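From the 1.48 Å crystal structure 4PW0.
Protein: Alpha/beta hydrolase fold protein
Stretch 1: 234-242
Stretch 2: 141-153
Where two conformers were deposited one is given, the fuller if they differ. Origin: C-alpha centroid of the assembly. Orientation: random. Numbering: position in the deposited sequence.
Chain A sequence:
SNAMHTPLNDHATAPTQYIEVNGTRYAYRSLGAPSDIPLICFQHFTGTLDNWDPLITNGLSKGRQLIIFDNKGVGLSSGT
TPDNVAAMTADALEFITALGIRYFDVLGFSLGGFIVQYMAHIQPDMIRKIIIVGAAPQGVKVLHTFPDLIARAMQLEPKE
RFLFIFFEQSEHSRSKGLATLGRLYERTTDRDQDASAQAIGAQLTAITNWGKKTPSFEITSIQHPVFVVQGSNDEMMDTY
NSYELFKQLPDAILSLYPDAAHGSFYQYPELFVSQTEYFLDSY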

# COMPACT_ATOMS: atom_id res chain seq x y z
N ASP A 234 -6.66 8.00 11.50
CA ASP A 234 -8.06 7.68 11.69
C ASP A 234 -8.32 7.77 13.21
O ASP A 234 -7.91 6.91 13.98
CB ASP A 234 -8.40 6.30 11.14
CG ASP A 234 -9.83 5.90 11.34
OD1 ASP A 234 -10.51 6.45 12.22
OD2 ASP A 234 -10.30 4.98 10.60
N GLU A 235 -8.96 8.87 13.63
CA GLU A 235 -9.29 9.11 15.04
C GLU A 235 -10.26 8.08 15.64
O GLU A 235 -10.23 7.78 16.85
CB GLU A 235 -9.91 10.52 15.21
CG GLU A 235 -10.24 10.88 16.66
CD GLU A 235 -10.63 12.33 16.96
OE1 GLU A 235 -11.05 13.11 16.07
OE2 GLU A 235 -10.52 12.68 18.18
N MSE A 236 -11.19 7.59 14.82
CA MSE A 236 -12.21 6.66 15.27
C MSE A 236 -11.63 5.29 15.58
O MSE A 236 -12.03 4.65 16.55
CB MSE A 236 -13.28 6.57 14.16
CG MSE A 236 -14.42 5.64 14.52
SE MSE A 236 -15.67 5.41 13.03
CE MSE A 236 -16.25 7.25 12.89
N MSE A 237 -10.74 4.82 14.69
CA MSE A 237 -10.30 3.43 14.70
C MSE A 237 -8.85 3.25 15.14
O MSE A 237 -8.48 2.11 15.44
CB MSE A 237 -10.40 2.86 13.29
CG MSE A 237 -11.81 2.85 12.71
SE MSE A 237 -12.95 1.57 13.66
CE MSE A 237 -14.55 1.82 12.60
N ASP A 238 -8.07 4.34 15.13
CA ASP A 238 -6.59 4.41 15.38
C ASP A 238 -5.89 3.75 14.16
O ASP A 238 -6.00 2.54 13.95
CB ASP A 238 -6.19 3.75 16.71
CG ASP A 238 -4.73 3.98 17.07
OD1 ASP A 238 -3.91 4.33 16.20
OD2 ASP A 238 -4.42 3.86 18.29
N THR A 239 -5.15 4.54 13.41
CA THR A 239 -4.41 4.02 12.29
C THR A 239 -3.56 2.82 12.68
O THR A 239 -3.43 1.89 11.88
CB THR A 239 -3.59 5.14 11.67
OG1 THR A 239 -4.51 6.06 11.08
CG2 THR A 239 -2.60 4.63 10.62
N TYR A 240 -2.97 2.82 13.88
CA TYR A 240 -2.11 1.70 14.25
C TYR A 240 -2.84 0.38 14.28
O TYR A 240 -2.25 -0.68 14.04
CB TYR A 240 -1.45 1.97 15.61
CG TYR A 240 -0.37 0.97 15.91
CD1 TYR A 240 0.87 1.08 15.37
CD2 TYR A 240 -0.65 -0.11 16.70
CE1 TYR A 240 1.85 0.14 15.62
CE2 TYR A 240 0.30 -1.09 16.95
CZ TYR A 240 1.56 -0.94 16.42
OH TYR A 240 2.55 -1.88 16.65
N ASN A 241 -4.14 0.42 14.51
CA ASN A 241 -4.93 -0.82 14.47
C ASN A 241 -5.01 -1.47 13.08
O ASN A 241 -5.30 -2.68 12.98
CB ASN A 241 -6.30 -0.63 15.08
CG ASN A 241 -6.21 -0.54 16.58
OD1 ASN A 241 -5.40 -1.24 17.21
ND2 ASN A 241 -7.05 0.29 17.16
N SER A 242 -4.74 -0.70 12.02
CA SER A 242 -4.63 -1.28 10.70
C SER A 242 -3.28 -1.97 10.52
O SER A 242 -3.19 -3.01 9.83
CB SER A 242 -4.90 -0.24 9.62
OG SER A 242 -6.28 0.11 9.61
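Stretch 2, residues 141-153: KVLHTFPDLIARA

The apolar centre of this contact is built around Met236, a selenomethionine whose extended side chain (t, t, m) runs along residues of stretch 2 a helical turn apart. Its CB lies 3.7 Å from Leu149 CD2, and its SE lies 3.8 Å from Phe146 CE1, meeting that ring obliquely, 5.0 Å from the centroid. Leu149 points toward stretch 1, whereas Phe146 sets out sideways and brings its ring nearer at the end. Three residues apart, both lie on one side of the helix that begins at 146.

Before that helix, residues 141-144 keep helical phi and psi without its regular bonds, and here the second apolar group sits. Val142, chi1 p, points toward stretch 1 and packs its methyls on the backbone: CG1 is 3.4 Å from Met237 O and CG2 is 3.5 Å from Met236 O. Leu143 CD2 reaches 4.0 Å from Met237 SE, although the CA-to-CB bond of Met237 points away; in its m, m, t rotamer, SE lies closer to Leu143 CD2 than CB does. The register follows from these pairs: Met237 CA is nearest Val142 CA at 6.3 Å, and Met236 CA is nearest Phe146 CA at 6.7 Å. As stretch 2 advances, its partners step back, so the two run in opposite senses locally. With stretch 1 still a turn here, no helix crossing angle describes the fit.

That turn is held from within. Asp234 OD1 accepts from Met237 N at 3.0 Å and, weakly, from Met236 N at 2.9 Å, while Asp238 N donates to Asp234 O at 2.8 Å. Asp238 OD1 then caps the helix that follows by accepting from Tyr240 N at 2.9 Å. Asn241 ND2 returns to Met237 O at 2.9 Å, tying the helix to the carbonyl on which Val142 rests.

Water links the polar groups around Val142. One water accepts from Val142 N and from Asn241 ND2, each 3.1 Å from its oxygen; another donates to Val142 O at 2.9 Å and to Met236 O at 2.8 Å from its oxygen.

At the exposed edge, Arg152 NH1 donates to Glu235 OE2 at 2.7 Å, a salt bridge in which the carboxylate oxygen approaches the guanidinium edge near its plane. Glu235 CD also lies 3.8 Å from Leu149 CD1, so the charged pair borders the apolar centre directly. The rule is economical: apolar side chains meet each other and the turn's carbonyls in the middle, two waters bridge the stretches beside Val142, and one ion pair closes the far end.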

# COMPACT_ATOMS: atom_id res chain seq x y z
N LYS A 141 -9.29 -0.79 22.29
CA LYS A 141 -9.65 0.18 23.30
C LYS A 141 -10.19 1.49 22.73
O LYS A 141 -10.99 2.17 23.36
CB LYS A 141 -8.44 0.44 24.21
CG LYS A 141 -7.81 -0.79 24.86
CD LYS A 141 -8.80 -1.64 25.64
CE LYS A 141 -8.07 -2.63 26.52
NZ LYS A 141 -9.01 -3.71 26.93
N VAL A 142 -9.75 1.87 21.54
CA VAL A 142 -10.17 3.15 20.97
C VAL A 142 -11.70 3.20 20.83
O VAL A 142 -12.29 4.27 20.94
CB VAL A 142 -9.47 3.45 19.62
CG1 VAL A 142 -9.89 2.46 18.55
CG2 VAL A 142 -9.69 4.88 19.16
N LEU A 143 -12.34 2.06 20.57
CA LEU A 143 -13.77 2.05 20.36
C LEU A 143 -14.54 2.19 21.67
O LEU A 143 -15.73 2.46 21.63
CB LEU A 143 -14.21 0.79 19.63
CG LEU A 143 -13.78 0.78 18.14
CD1 LEU A 143 -14.09 -0.56 17.53
CD2 LEU A 143 -14.45 1.91 17.35
N HIS A 144 -13.87 2.04 22.82
CA HIS A 144 -14.58 2.27 24.08
C HIS A 144 -15.07 3.69 24.17
O HIS A 144 -16.06 3.98 24.87
CB HIS A 144 -13.67 1.98 25.28
CG HIS A 144 -13.16 0.58 25.36
ND1 HIS A 144 -12.43 0.12 26.44
CD2 HIS A 144 -13.22 -0.44 24.48
CE1 HIS A 144 -12.11 -1.14 26.23
NE2 HIS A 144 -12.55 -1.50 25.04
N THR A 145 -14.39 4.61 23.49
CA THR A 145 -14.78 6.01 23.46
C THR A 145 -15.48 6.48 22.21
O THR A 145 -15.68 7.67 21.98
CB THR A 145 -13.62 6.92 23.80
OG1 THR A 145 -12.58 6.71 22.89
CG2 THR A 145 -13.19 6.71 25.32
N PHE A 146 -15.91 5.52 21.40
CA PHE A 146 -16.68 5.83 20.21
C PHE A 146 -17.93 6.65 20.52
O PHE A 146 -18.18 7.61 19.81
CB PHE A 146 -17.03 4.54 19.43
CG PHE A 146 -17.85 4.78 18.23
CD1 PHE A 146 -17.27 5.26 17.11
CD2 PHE A 146 -19.22 4.48 18.20
CE1 PHE A 146 -18.01 5.49 15.97
CE2 PHE A 146 -19.95 4.70 17.06
CZ PHE A 146 -19.34 5.22 15.94
N PRO A 147 -18.68 6.31 21.60
CA PRO A 147 -19.83 7.18 21.88
C PRO A 147 -19.47 8.64 22.12
O PRO A 147 -20.22 9.52 21.68
CB PRO A 147 -20.47 6.53 23.13
CG PRO A 147 -20.09 5.09 23.03
CD PRO A 147 -18.65 5.15 22.50
N ASP A 148 -18.36 8.92 22.79
CA ASP A 148 -17.94 10.30 22.99
C ASP A 148 -17.48 10.95 21.71
O ASP A 148 -17.65 12.17 21.55
CB ASP A 148 -16.93 10.43 24.10
CG ASP A 148 -17.57 10.24 25.49
OD1 ASP A 148 -18.72 10.69 25.66
OD2 ASP A 148 -16.98 9.61 26.37
N LEU A 149 -16.91 10.18 20.77
CA LEU A 149 -16.54 10.77 19.47
C LEU A 149 -17.80 11.24 18.75
O LEU A 149 -17.85 12.33 18.19
CB LEU A 149 -15.78 9.74 18.66
CG LEU A 149 -15.32 10.22 17.30
CD1 LEU A 149 -14.23 11.25 17.39
CD2 LEU A 149 -14.94 9.01 16.45
N ILE A 150 -18.82 10.41 18.82
CA ILE A 150 -20.08 10.74 18.17
C ILE A 150 -20.75 11.92 18.91
O ILE A 150 -21.29 12.81 18.26
CB ILE A 150 -21.00 9.51 18.08
CG1 ILE A 150 -20.30 8.43 17.20
CG2 ILE A 150 -22.41 9.88 17.59
CD1 ILE A 150 -19.76 8.90 15.86
N ALA A 151 -20.66 11.97 20.23
CA ALA A 151 -21.21 13.13 20.99
C ALA A 151 -20.54 14.43 20.54
O ALA A 151 -21.20 15.46 20.45
CB ALA A 151 -21.05 12.91 22.47
N ARG A 152 -19.24 14.42 20.19
CA ARG A 152 -18.55 15.60 19.67
C ARG A 152 -19.02 15.93 18.25
O ARG A 152 -19.30 17.09 17.91
CB ARG A 152 -17.02 15.41 19.67
CG ARG A 152 -16.35 15.31 21.02
CD ARG A 152 -14.88 14.90 20.83
NE ARG A 152 -14.03 15.83 20.09
CZ ARG A 152 -12.89 15.50 19.45
NH1 ARG A 152 -12.44 14.22 19.40
NH2 ARG A 152 -12.19 16.44 18.83
N ALA A 153 -19.13 14.90 17.40
CA ALA A 153 -19.57 15.09 16.05
C ALA A 153 -21.03 15.58 16.03
O ALA A 153 -21.37 16.33 15.12
CB ALA A 153 -19.47 13.79 15.26
O HOH W 1 -7.22 0.84 20.17
O HOH W 2 -13.58 5.59 18.68